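Local coordinates for protein 3,5-epimerase/4-reductase (Arabidopsis thaliana, PDB 4QQR) that catalyses the 3,5-epimerisation and subsequent NADPH-dependent 4-keto reduction that turn dTDP-4-keto-6-deoxyglucose into dTDP-L-rhamnose for plant cell-wall biosynthesis, at residues G114-Y119 with F143-K148; S121-G126 with E133-N138; V166-S171 with R178-K183; L200-P205 with F221-V226. All coordinates share one frame; numbering follows the deposited sequence.

Contact 1 (G114-Y119 with F143-K148)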
loop_
_atom_site.group_PDB
_atom_site.type_symbol
_atom_site.label_atom_id
_atom_site.label_comp_id
_atom_site.label_asym_id
_atom_site.label_seq_id
_atom_site.Cartn_x
_atom_site.Cartn_y
_atom_site.Cartn_z
ATOM N N GLY A 114 13.389 -6.796 6.897
ATOM C CA GLY A 114 14.187 -5.667 7.323
ATOM C C GLY A 114 14.974 -5.135 6.153
ATOM O O GLY A 114 15.670 -4.121 6.256
ATOM N N CYS A 115 14.861 -5.836 5.027
ATOM C CA CYS A 115 15.583 -5.471 3.816
ATOM C C CYS A 115 14.954 -4.295 3.105
ATOM O O CYS A 115 14.939 -4.237 1.883
ATOM C CB CYS A 115 15.646 -6.646 2.859
ATOM S SG CYS A 115 16.755 -7.927 3.441
ATOM N N ILE A 116 14.442 -3.354 3.879
ATOM C CA ILE A 116 13.870 -2.146 3.332
ATOM C C ILE A 116 14.654 -0.924 3.835
ATOM O O ILE A 116 14.223 0.225 3.738
ATOM C CB ILE A 116 12.412 -2.052 3.730
ATOM C CG1 ILE A 116 12.283 -2.216 5.243
ATOM C CG2 ILE A 116 11.628 -3.114 3.002
ATOM C CD1 ILE A 116 10.926 -1.807 5.772
ATOM N N PHE A 117 15.822 -1.199 4.383
ATOM C CA PHE A 117 16.684 -0.161 4.886
ATOM C C PHE A 117 18.041 -0.278 4.201
ATOM O O PHE A 117 18.390 -1.340 3.665
ATOM C CB PHE A 117 16.806 -0.273 6.400
ATOM C CG PHE A 117 15.643 0.320 7.152
ATOM C CD1 PHE A 117 15.588 1.685 7.418
ATOM C CD2 PHE A 117 14.606 -0.481 7.602
ATOM C CE1 PHE A 117 14.532 2.239 8.115
ATOM C CE2 PHE A 117 13.533 0.081 8.303
ATOM C CZ PHE A 117 13.505 1.445 8.552
ATOM N N GLU A 118 18.807 0.806 4.201
ATOM C CA GLU A 118 20.130 0.785 3.565
ATOM C C GLU A 118 21.141 1.710 4.263
ATOM O O GLU A 118 20.781 2.798 4.722
ATOM C CB GLU A 118 20.002 1.161 2.093
ATOM C CG GLU A 118 21.300 1.134 1.333
ATOM C CD GLU A 118 21.147 1.586 -0.106
ATOM O OE1 GLU A 118 20.291 2.457 -0.379
ATOM O OE2 GLU A 118 21.892 1.054 -0.960
ATOM N N TYR A 119 22.392 1.267 4.356
ATOM C CA TYR A 119 23.464 2.099 4.906
ATOM C C TYR A 119 23.433 3.519 4.312
ATOM O O TYR A 119 23.406 3.687 3.092
ATOM C CB TYR A 119 24.836 1.439 4.668
ATOM C CG TYR A 119 25.142 0.241 5.566
ATOM C CD1 TYR A 119 25.027 0.331 6.952
ATOM C CD2 TYR A 119 25.542 -0.974 5.022
ATOM C CE1 TYR A 119 25.302 -0.760 7.771
ATOM C CE2 TYR A 119 25.815 -2.071 5.827
ATOM C CZ TYR A 119 25.697 -1.957 7.202
ATOM O OH TYR A 119 25.978 -3.050 8.006
ATOM N N PHE A 143 10.575 -2.549 -6.592
ATOM C CA PHE A 143 9.162 -2.836 -6.319
ATOM C C PHE A 143 8.921 -3.589 -5.009
ATOM O O PHE A 143 8.115 -3.167 -4.173
ATOM C CB PHE A 143 8.540 -3.628 -7.467
ATOM C CG PHE A 143 7.205 -4.228 -7.129
ATOM C CD1 PHE A 143 6.042 -3.458 -7.210
ATOM C CD2 PHE A 143 7.105 -5.567 -6.719
ATOM C CE1 PHE A 143 4.810 -4.004 -6.896
ATOM C CE2 PHE A 143 5.876 -6.124 -6.408
ATOM C CZ PHE A 143 4.720 -5.340 -6.500
ATOM N N TYR A 144 9.604 -4.712 -4.849
ATOM C CA TYR A 144 9.434 -5.511 -3.652
ATOM C C TYR A 144 9.654 -4.647 -2.413
ATOM O O TYR A 144 8.851 -4.652 -1.484
ATOM C CB TYR A 144 10.376 -6.728 -3.651
ATOM C CG TYR A 144 10.019 -7.693 -2.552
ATOM C CD1 TYR A 144 8.866 -8.454 -2.639
ATOM C CD2 TYR A 144 10.802 -7.807 -1.411
ATOM C CE1 TYR A 144 8.510 -9.316 -1.635
ATOM C CE2 TYR A 144 10.456 -8.668 -0.393
ATOM C CZ TYR A 144 9.302 -9.420 -0.507
ATOM O OH TYR A 144 8.925 -10.296 0.491
ATOM N N SER A 145 10.731 -3.870 -2.436
ATOM C CA SER A 145 11.114 -3.016 -1.316
ATOM C C SER A 145 10.091 -1.927 -0.983
ATOM O O SER A 145 9.763 -1.694 0.183
ATOM C CB SER A 145 12.456 -2.366 -1.613
ATOM O OG SER A 145 13.226 -2.369 -0.439
ATOM N N LYS A 146 9.602 -1.251 -2.014
ATOM C CA LYS A 146 8.641 -0.184 -1.815
ATOM C C LYS A 146 7.348 -0.792 -1.271
ATOM O O LYS A 146 6.724 -0.248 -0.358
ATOM C CB LYS A 146 8.399 0.549 -3.134
ATOM C CG LYS A 146 7.993 2.007 -2.982
ATOM C CD LYS A 146 7.785 2.667 -4.350
ATOM C CE LYS A 146 8.841 2.197 -5.362
ATOM N NZ LYS A 146 9.577 3.328 -5.977
ATOM N N THR A 147 6.980 -1.947 -1.815
ATOM C CA THR A 147 5.733 -2.605 -1.446
ATOM C C THR A 147 5.715 -3.066 0.014
ATOM O O THR A 147 4.741 -2.811 0.747
ATOM C CB THR A 147 5.421 -3.775 -2.390
ATOM O OG1 THR A 147 5.335 -3.285 -3.735
ATOM C CG2 THR A 147 4.109 -4.417 -2.024
ATOM N N LYS A 148 6.782 -3.734 0.444
ATOM C CA LYS A 148 6.844 -4.203 1.824
ATOM C C LYS A 148 6.862 -3.021 2.797
ATOM O O LYS A 148 6.216 -3.068 3.842
ATOM C CB LYS A 148 8.036 -5.125 2.032
ATOM C CG LYS A 148 7.949 -6.405 1.223
ATOM C CD LYS A 148 6.680 -7.220 1.523
ATOM C CE LYS A 148 6.813 -8.016 2.828
ATOM N NZ LYS A 148 5.762 -9.074 2.966
#
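S145, in the first turn of helix 143-155, meets the loop that leaves strand 107-113, and its CA lies 5.5 Å from that of I116. Two of its oxygens face I116: the backbone O lies 3.7 Å from I116 CG2, and S145 OG lies 3.9 Å from the same methyl. I116 places that methyl with its first torsion (chi1 52°): CG1 takes the crowded position between backbone N and carbonyl carbon, while CG2 stands beside the N and is directed at the helix. S145 OG also comes within 3.4 Å of C115 O, but the pair does not count as a hydrogen bond; the hydroxyl is paired instead with F139 O. Further along the helix, T147 is turned to the far side, where its OG1 bonds F143 O from above the carbonyl plane. K148 then returns to the loop, with CB 4.2 Å from I116 CG2. Beyond CB its chain leads away, and CG passes 3.7 Å above the plane of the Y144 ring, toward the rim. Y144 and K148 have the spacing of the YxxxK signature of the short-chain dehydrogenase/reductase family, and K148 lies near G69, a probable NADPH-binding residue. The contact is therefore van der Waals packing of one methyl against the serine oxygens and K148 CB, with no directional bond between the segments, while F139 satisfies the buried serine hydroxyl and ties the helix start to the same loop.

Contact 2 (S121-G126 with E133-N138). With ZN (zinc ion), chain C.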
loop_
_atom_site.group_PDB
_atom_site.type_symbol
_atom_site.label_atom_id
_atom_site.label_comp_id
_atom_site.label_asym_id
_atom_site.label_seq_id
_atom_site.Cartn_x
_atom_site.Cartn_y
_atom_site.Cartn_z
ATOM N N SER A 121 24.122 8.170 5.308
ATOM C CA SER A 121 24.874 9.206 6.030
ATOM C C SER A 121 24.679 9.198 7.555
ATOM O O SER A 121 25.550 9.648 8.305
ATOM C CB SER A 121 24.491 10.589 5.508
ATOM O OG SER A 121 23.669 11.256 6.452
ATOM N N GLY A 122 23.529 8.710 8.008
ATOM C CA GLY A 122 23.188 8.750 9.422
ATOM C C GLY A 122 23.236 7.370 10.047
ATOM O O GLY A 122 23.071 7.218 11.264
ATOM N N HIS A 123 23.438 6.362 9.198
ATOM C CA HIS A 123 23.683 4.989 9.641
ATOM C C HIS A 123 24.746 4.358 8.734
ATOM O O HIS A 123 24.454 3.449 7.951
ATOM C CB HIS A 123 22.395 4.153 9.607
ATOM C CG HIS A 123 21.169 4.903 10.017
ATOM N ND1 HIS A 123 20.586 5.872 9.217
ATOM C CD2 HIS A 123 20.409 4.840 11.135
ATOM C CE1 HIS A 123 19.530 6.366 9.828
ATOM N NE2 HIS A 123 19.393 5.755 10.992
ATOM N N PRO A 124 25.993 4.844 8.832
ATOM C CA PRO A 124 26.996 4.436 7.836
ATOM C C PRO A 124 27.519 3.014 8.011
ATOM O O PRO A 124 27.491 2.467 9.116
ATOM C CB PRO A 124 28.122 5.456 8.025
ATOM C CG PRO A 124 27.945 5.990 9.432
ATOM C CD PRO A 124 26.512 5.815 9.819
ATOM N N LEU A 125 27.974 2.428 6.909
ATOM C CA LEU A 125 28.627 1.131 6.927
ATOM C C LEU A 125 29.790 1.146 7.914
ATOM O O LEU A 125 30.696 1.974 7.802
ATOM C CB LEU A 125 29.131 0.807 5.522
ATOM C CG LEU A 125 30.160 -0.312 5.345
ATOM C CD1 LEU A 125 29.582 -1.664 5.799
ATOM C CD2 LEU A 125 30.671 -0.377 3.894
ATOM N N GLY A 126 29.750 0.249 8.897
ATOM C CA GLY A 126 30.824 0.119 9.871
ATOM C C GLY A 126 30.648 0.910 11.160
ATOM O O GLY A 126 31.438 0.767 12.096
ATOM N N GLU A 133 13.104 0.716 14.775
ATOM C CA GLU A 133 11.721 0.433 14.418
ATOM C C GLU A 133 11.023 1.692 13.880
ATOM O O GLU A 133 10.349 1.662 12.845
ATOM C CB GLU A 133 10.978 -0.139 15.634
ATOM C CG GLU A 133 11.419 -1.571 16.038
ATOM C CD GLU A 133 12.759 -1.634 16.766
ATOM O OE1 GLU A 133 13.440 -0.589 16.848
ATOM O OE2 GLU A 133 13.127 -2.728 17.263
ATOM N N GLU A 134 11.228 2.810 14.562
ATOM C CA GLU A 134 10.543 4.051 14.214
ATOM C C GLU A 134 11.068 4.649 12.915
ATOM O O GLU A 134 10.408 5.475 12.300
ATOM C CB GLU A 134 10.657 5.073 15.349
ATOM C CG GLU A 134 10.594 4.451 16.749
ATOM C CD GLU A 134 11.925 3.814 17.154
ATOM O OE1 GLU A 134 12.966 4.317 16.684
ATOM O OE2 GLU A 134 11.934 2.810 17.906
ATOM N N ASP A 135 12.251 4.224 12.494
ATOM C CA ASP A 135 12.905 4.831 11.342
ATOM C C ASP A 135 12.104 4.612 10.087
ATOM O O ASP A 135 11.346 3.645 9.974
ATOM C CB ASP A 135 14.311 4.261 11.158
ATOM C CG ASP A 135 15.324 4.895 12.082
ATOM O OD1 ASP A 135 14.916 5.620 13.013
ATOM O OD2 ASP A 135 16.534 4.681 11.867
ATOM N N THR A 136 12.288 5.512 9.138
ATOM C CA THR A 136 11.528 5.480 7.905
ATOM C C THR A 136 12.338 4.734 6.863
ATOM O O THR A 136 13.469 5.107 6.603
ATOM C CB THR A 136 11.247 6.911 7.443
ATOM O OG1 THR A 136 10.485 7.584 8.456
ATOM C CG2 THR A 136 10.487 6.918 6.139
ATOM N N PRO A 137 11.771 3.666 6.279
ATOM C CA PRO A 137 12.508 2.855 5.301
ATOM C C PRO A 137 13.154 3.752 4.273
ATOM O O PRO A 137 12.491 4.656 3.757
ATOM C CB PRO A 137 11.413 2.005 4.650
ATOM C CG PRO A 137 10.438 1.827 5.728
ATOM C CD PRO A 137 10.407 3.155 6.477
ATOM N N ASN A 138 14.433 3.525 4.009
ATOM C CA ASN A 138 15.170 4.399 3.114
ATOM C C ASN A 138 15.652 3.682 1.854
ATOM O O ASN A 138 16.381 4.260 1.045
ATOM C CB ASN A 138 16.352 5.019 3.860
ATOM C CG ASN A 138 17.432 4.010 4.162
ATOM O OD1 ASN A 138 17.150 2.850 4.464
ATOM N ND2 ASN A 138 18.683 4.435 4.050
HETATM ZN ZN ZN C . 18.338 5.718 13.203
#
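H123 and D135 meet through a zinc ion, and metal coordination is the main interaction between 121-126 and 133-138. H123 NE2 binds the zinc at 2.5 Å, and D135 OD2 does so at 2.5 Å. The side chains come in from opposite directions, but their donor atoms meet the zinc about 80° apart, with ring and carboxylate planes 71° apart. The carboxylate uses one oxygen, as its D135 OD1 stays 3.4 Å from the zinc. The zinc lies nearer H123 CD2 (3.1 Å) than H123 CE1 (3.6 Å). The direct approach of H123 NE2 to D135 OD2, 3.2 Å, is a consequence of shared coordination rather than a hydrogen bond, since both atoms are ligands of the same metal.

Hydrogen bonds form the second shell. H123 ND1 is paired with D120 OD2, which fixes the rotation of the imidazole and probably polarises it toward the metal. D135 OD2 also accepts from the backbone N of K132, so this oxygen serves the zinc and the loop together. Aromatic packing adds a third element, because the H123 ring stacks with that of F131.

The chain D120 carboxylate, H123 imidazole, zinc is the carboxylate-histidine-metal motif common in zinc sites, here in a surface loop between strand 107-113 and helix 143-155, away from the residues that probably bind NADPH.

Contact 3 (V166-S171 with R178-K183)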
loop_
_atom_site.group_PDB
_atom_site.type_symbol
_atom_site.label_atom_id
_atom_site.label_comp_id
_atom_site.label_asym_id
_atom_site.label_seq_id
_atom_site.Cartn_x
_atom_site.Cartn_y
_atom_site.Cartn_z
ATOM N N VAL A 166 12.507 -9.591 9.612
ATOM C CA VAL A 166 13.453 -10.691 9.422
ATOM C C VAL A 166 14.383 -10.332 8.271
ATOM O O VAL A 166 13.926 -9.817 7.250
ATOM C CB VAL A 166 12.700 -12.018 9.119
ATOM C CG1 VAL A 166 13.620 -13.071 8.495
ATOM C CG2 VAL A 166 12.026 -12.548 10.371
ATOM N N ARG A 167 15.684 -10.563 8.453
ATOM C CA ARG A 167 16.682 -10.351 7.394
ATOM C C ARG A 167 17.490 -11.627 7.195
ATOM O O ARG A 167 17.777 -12.335 8.165
ATOM C CB ARG A 167 17.655 -9.219 7.744
ATOM C CG ARG A 167 17.086 -7.807 7.799
ATOM C CD ARG A 167 17.710 -6.898 6.745
ATOM N NE ARG A 167 19.158 -6.909 6.800
ATOM C CZ ARG A 167 19.950 -6.568 5.788
ATOM N NH1 ARG A 167 19.447 -6.179 4.634
ATOM N NH2 ARG A 167 21.253 -6.620 5.937
ATOM N N MET A 168 17.846 -11.894 5.934
ATOM C CA MET A 168 18.657 -13.049 5.523
ATOM C C MET A 168 18.513 -14.284 6.406
ATOM O O MET A 168 19.492 -14.697 7.032
ATOM C CB MET A 168 20.140 -12.657 5.474
ATOM C CG MET A 168 20.490 -11.686 4.354
ATOM S SD MET A 168 21.729 -10.474 4.865
ATOM C CE MET A 168 22.524 -10.141 3.295
ATOM N N PRO A 169 17.305 -14.881 6.462
ATOM C CA PRO A 169 17.046 -15.950 7.448
ATOM C C PRO A 169 18.012 -17.129 7.312
ATOM O O PRO A 169 18.406 -17.470 6.188
ATOM C CB PRO A 169 15.610 -16.377 7.145
ATOM C CG PRO A 169 15.338 -15.889 5.745
ATOM C CD PRO A 169 16.178 -14.678 5.536
ATOM N N ILE A 170 18.384 -17.722 8.450
ATOM C CA ILE A 170 19.415 -18.778 8.538
ATOM C C ILE A 170 18.996 -19.925 9.459
ATOM O O ILE A 170 18.380 -19.709 10.498
ATOM C CB ILE A 170 20.748 -18.186 9.060
ATOM C CG1 ILE A 170 21.587 -17.634 7.908
ATOM C CG2 ILE A 170 21.547 -19.205 9.866
ATOM C CD1 ILE A 170 22.772 -16.825 8.372
ATOM N N SER A 171 19.340 -21.147 9.083
ATOM C CA SER A 171 18.884 -22.322 9.811
ATOM C C SER A 171 20.035 -23.281 10.112
ATOM O O SER A 171 21.087 -23.221 9.473
ATOM C CB SER A 171 17.820 -23.046 8.987
ATOM O OG SER A 171 17.460 -24.281 9.559
ATOM N N ARG A 178 16.966 -22.141 0.760
ATOM C CA ARG A 178 16.535 -20.812 1.181
ATOM C C ARG A 178 17.473 -20.238 2.245
ATOM O O ARG A 178 17.570 -19.027 2.424
ATOM C CB ARG A 178 15.080 -20.846 1.662
ATOM C CG ARG A 178 14.038 -20.592 0.564
ATOM C CD ARG A 178 12.769 -21.366 0.843
ATOM N NE ARG A 178 12.968 -22.783 0.566
ATOM C CZ ARG A 178 12.420 -23.784 1.255
ATOM N NH1 ARG A 178 11.616 -23.540 2.289
ATOM N NH2 ARG A 178 12.684 -25.043 0.903
ATOM N N ASN A 179 18.173 -21.129 2.934
ATOM C CA ASN A 179 19.146 -20.749 3.948
ATOM C C ASN A 179 20.224 -19.829 3.382
ATOM O O ASN A 179 20.835 -20.137 2.365
ATOM C CB ASN A 179 19.747 -22.021 4.568
ATOM C CG ASN A 179 20.528 -21.757 5.850
ATOM O OD1 ASN A 179 21.235 -20.749 5.979
ATOM N ND2 ASN A 179 20.411 -22.677 6.803
ATOM N N PHE A 180 20.451 -18.694 4.034
ATOM C CA PHE A 180 21.362 -17.701 3.487
ATOM C C PHE A 180 22.779 -18.237 3.406
ATOM O O PHE A 180 23.492 -17.958 2.441
ATOM C CB PHE A 180 21.348 -16.406 4.290
ATOM C CG PHE A 180 22.301 -15.363 3.762
ATOM C CD1 PHE A 180 21.939 -14.547 2.708
ATOM C CD2 PHE A 180 23.562 -15.206 4.312
ATOM C CE1 PHE A 180 22.813 -13.589 2.216
ATOM C CE2 PHE A 180 24.437 -14.254 3.823
ATOM C CZ PHE A 180 24.058 -13.442 2.772
ATOM N N ILE A 181 23.173 -19.000 4.422
ATOM C CA ILE A 181 24.475 -19.658 4.442
ATOM C C ILE A 181 24.699 -20.526 3.202
ATOM O O ILE A 181 25.681 -20.329 2.476
ATOM C CB ILE A 181 24.649 -20.554 5.691
ATOM C CG1 ILE A 181 24.549 -19.728 6.978
ATOM C CG2 ILE A 181 25.985 -21.280 5.651
ATOM C CD1 ILE A 181 24.698 -20.564 8.227
ATOM N N THR A 182 23.801 -21.477 2.949
ATOM C CA THR A 182 24.017 -22.377 1.818
ATOM C C THR A 182 23.951 -21.692 0.446
ATOM O O THR A 182 24.598 -22.156 -0.494
ATOM C CB THR A 182 23.111 -23.613 1.837
ATOM O OG1 THR A 182 22.227 -23.575 0.711
ATOM C CG2 THR A 182 22.348 -23.683 3.126
ATOM N N LYS A 183 23.187 -20.605 0.333
ATOM C CA LYS A 183 23.250 -19.765 -0.854
ATOM C C LYS A 183 24.693 -19.349 -1.064
ATOM O O LYS A 183 25.331 -19.737 -2.040
ATOM C CB LYS A 183 22.408 -18.495 -0.684
ATOM C CG LYS A 183 20.901 -18.673 -0.806
ATOM C CD LYS A 183 20.204 -17.328 -0.707
ATOM C CE LYS A 183 18.716 -17.458 -0.923
ATOM N NZ LYS A 183 18.076 -16.108 -1.011
#
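N179 reaches S171 because its first torsion (chi1 -167°) sets CG opposite the backbone N, and F180 takes the same kind of rotamer (chi1 179°), which carries its ring alongside M168. From there N179 ND2 donates to S171 O at 2.8 Å; the acceptor lies in the plane of the N179 amide, although the donor sits above the S171 carbonyl plane rather than on a lone pair. N179 is the N-cap of helix 180-186, and its OD1 accepts from I181 N at 3.0 Å. A fairly straight backbone bond runs alongside, F180 N to P169 O at 3.2 Å, in the plane of that carbonyl.

The apolar half is a Met-aromatic contact. M168 SD stands 4.5 Å from the centroid of the F180 ring, 21° off its normal, and M168 CG makes a CH-pi contact with the same ring at 4.0 Å from the centroid. I170 crosses I181 at about a right angle, its CD1 3.7 Å from I181 CG1, and V290 of helix 282-291 packs on both. W23, which probably binds NADPH, packs on P169, S171 and N179.

Replacing N179 with an alanine would probably leave I181 N uncapped and deprive S171 O and D173 O, also held by ND2, of a donor. One buried amide thus satisfies backbone groups on both sides, while sulfur and hydrocarbon fill the interface between the loop after strand 161-166 and the helix start.

Contact 4 (L200-P205 with F221-V226)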
loop_
_atom_site.group_PDB
_atom_site.type_symbol
_atom_site.label_atom_id
_atom_site.label_comp_id
_atom_site.label_asym_id
_atom_site.label_seq_id
_atom_site.Cartn_x
_atom_site.Cartn_y
_atom_site.Cartn_z
ATOM N N LEU A 200 16.954 -18.240 12.566
ATOM C CA LEU A 200 15.598 -18.778 12.765
ATOM C C LEU A 200 15.481 -19.760 13.934
ATOM O O LEU A 200 14.481 -19.768 14.635
ATOM C CB LEU A 200 15.073 -19.444 11.494
ATOM C CG LEU A 200 14.907 -18.557 10.265
ATOM C CD1 LEU A 200 14.431 -19.386 9.079
ATOM C CD2 LEU A 200 13.958 -17.386 10.560
ATOM N N ASP A 201 16.504 -20.586 14.135
ATOM C CA ASP A 201 16.495 -21.588 15.197
ATOM C C ASP A 201 16.385 -20.959 16.580
ATOM O O ASP A 201 15.726 -21.513 17.457
ATOM C CB ASP A 201 17.758 -22.450 15.126
ATOM C CG ASP A 201 17.774 -23.358 13.922
ATOM O OD1 ASP A 201 17.635 -24.584 14.113
ATOM O OD2 ASP A 201 17.912 -22.847 12.787
ATOM N N GLU A 202 17.047 -19.818 16.779
ATOM C CA GLU A 202 16.916 -19.068 18.029
ATOM C C GLU A 202 15.694 -18.132 18.040
ATOM O O GLU A 202 14.959 -18.077 19.026
ATOM C CB GLU A 202 18.178 -18.263 18.318
ATOM C CG GLU A 202 18.069 -17.433 19.584
ATOM C CD GLU A 202 19.297 -16.567 19.815
ATOM O OE1 GLU A 202 20.083 -16.401 18.856
ATOM O OE2 GLU A 202 19.485 -16.062 20.947
ATOM N N LEU A 203 15.488 -17.420 16.931
ATOM C CA LEU A 203 14.518 -16.332 16.876
ATOM C C LEU A 203 13.061 -16.789 16.707
ATOM O O LEU A 203 12.138 -16.175 17.263
ATOM C CB LEU A 203 14.891 -15.331 15.778
ATOM C CG LEU A 203 15.611 -14.048 16.206
ATOM C CD1 LEU A 203 14.913 -13.442 17.415
ATOM C CD2 LEU A 203 17.054 -14.324 16.510
ATOM N N LEU A 204 12.850 -17.868 15.959
ATOM C CA LEU A 204 11.497 -18.399 15.803
ATOM C C LEU A 204 10.839 -18.832 17.114
ATOM O O LEU A 204 9.672 -18.541 17.341
ATOM C CB LEU A 204 11.423 -19.502 14.744
ATOM C CG LEU A 204 11.438 -18.962 13.315
ATOM C CD1 LEU A 204 11.046 -20.022 12.295
ATOM C CD2 LEU A 204 10.517 -17.759 13.222
ATOM N N PRO A 205 11.581 -19.522 17.983
ATOM C CA PRO A 205 10.975 -19.760 19.301
ATOM C C PRO A 205 10.541 -18.477 20.027
ATOM O O PRO A 205 9.431 -18.429 20.558
ATOM C CB PRO A 205 12.091 -20.483 20.058
ATOM C CG PRO A 205 12.796 -21.228 18.978
ATOM C CD PRO A 205 12.806 -20.319 17.792
ATOM N N PHE A 221 14.000 -7.800 14.005
ATOM C CA PHE A 221 13.958 -9.219 14.379
ATOM C C PHE A 221 15.161 -9.975 13.802
ATOM O O PHE A 221 15.032 -11.042 13.204
ATOM C CB PHE A 221 12.619 -9.861 13.940
ATOM C CG PHE A 221 12.180 -11.011 14.813
ATOM C CD1 PHE A 221 11.914 -10.814 16.154
ATOM C CD2 PHE A 221 12.047 -12.284 14.297
ATOM C CE1 PHE A 221 11.524 -11.854 16.963
ATOM C CE2 PHE A 221 11.654 -13.329 15.112
ATOM C CZ PHE A 221 11.394 -13.103 16.446
ATOM N N THR A 222 16.337 -9.388 13.984
ATOM C CA THR A 222 17.588 -9.996 13.590
ATOM C C THR A 222 18.359 -10.073 14.883
ATOM O O THR A 222 18.007 -9.394 15.838
ATOM C CB THR A 222 18.331 -9.124 12.583
ATOM O OG1 THR A 222 18.254 -7.751 12.985
ATOM C CG2 THR A 222 17.693 -9.245 11.231
ATOM N N ASN A 223 19.374 -10.928 14.929
ATOM C CA ASN A 223 20.232 -11.030 16.102
ATOM C C ASN A 223 21.048 -9.768 16.225
ATOM O O ASN A 223 21.327 -9.118 15.217
ATOM C CB ASN A 223 21.169 -12.231 15.988
ATOM C CG ASN A 223 20.434 -13.535 16.057
ATOM O OD1 ASN A 223 19.801 -13.942 15.089
ATOM N ND2 ASN A 223 20.507 -14.204 17.200
ATOM N N PRO A 224 21.400 -9.391 17.461
ATOM C CA PRO A 224 22.271 -8.228 17.682
ATOM C C PRO A 224 23.598 -8.364 16.937
ATOM O O PRO A 224 24.091 -9.475 16.787
ATOM C CB PRO A 224 22.480 -8.239 19.196
ATOM C CG PRO A 224 21.230 -8.849 19.741
ATOM C CD PRO A 224 20.775 -9.864 18.712
ATOM N N GLY A 225 24.149 -7.251 16.455
ATOM C CA GLY A 225 25.407 -7.260 15.725
ATOM C C GLY A 225 25.309 -7.522 14.221
ATOM O O GLY A 225 24.215 -7.681 13.666
ATOM N N VAL A 226 26.469 -7.575 13.562
ATOM C CA VAL A 226 26.532 -7.869 12.134
ATOM C C VAL A 226 27.597 -8.921 11.787
ATOM O O VAL A 226 28.631 -8.989 12.457
ATOM C CB VAL A 226 26.807 -6.589 11.330
ATOM C CG1 VAL A 226 25.586 -5.678 11.355
ATOM C CG2 VAL A 226 28.032 -5.859 11.883
#
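L203 of helix 200-212 packs on F221, the residue following strand 217-220 at the edge of the parallel Rossmann-type sheet, so the contact joins a helix of the crossover to the loop after the strand it leads into. The tight part is a CH-pi contact: L203 CD1 stands over one face of the F221 ring, 3.9 Å from its centroid and 19° off the normal. The side chains run antiparallel past one another, and the far end of the ring also lies against the L203 carbonyl. On the helix the ring further touches I206, S207 and M210, and an alanine in place of F221 is likely to open a gap there and leave the L203 methyl without its aromatic face.

N223 flanks the same leucine. Its ND2 donates to E202 OE1 in a weak bond of 2.8 Å, bent to 129° at the hydrogen, with amide and carboxylate planes 44° apart. Other partners hold both groups: E202 OE1 also pairs with S285, while N223 ND2 is bonded to M280 O and N223 OD1 to I199 N.

The looser side begins at P224, where the loop leaves the helix: P224, G225 and V226 are partly exposed, in contrast to the buried F221 and N223. Back in the packed part, the closest approach of leucine methyl to ring is L203 CD1 to F221 CZ, 3.7 Å.

In the fold
All four contacts lie at or beyond the ends of strands 107-113, 161-166 and 217-220, neighbours in the six-stranded parallel sheet. Contact 2 is nested in the loop closed by contact 1, with centres about 12 Å apart, and N138 OD1 probably accepts from E118 N. Contacts 3 and 4 follow in series. Contact 3, centred about 17 Å from contact 1, is joined to it by a probable G114 N to V166 O bond; contact 4 is centred about 11 Å from contact 3, and I170 O probably accepts from L200 N. Contacts 1, 3 and 4 thus touch in succession near residues probably binding NADPH, whereas the zinc held by H123 and D135 lies toward the surface.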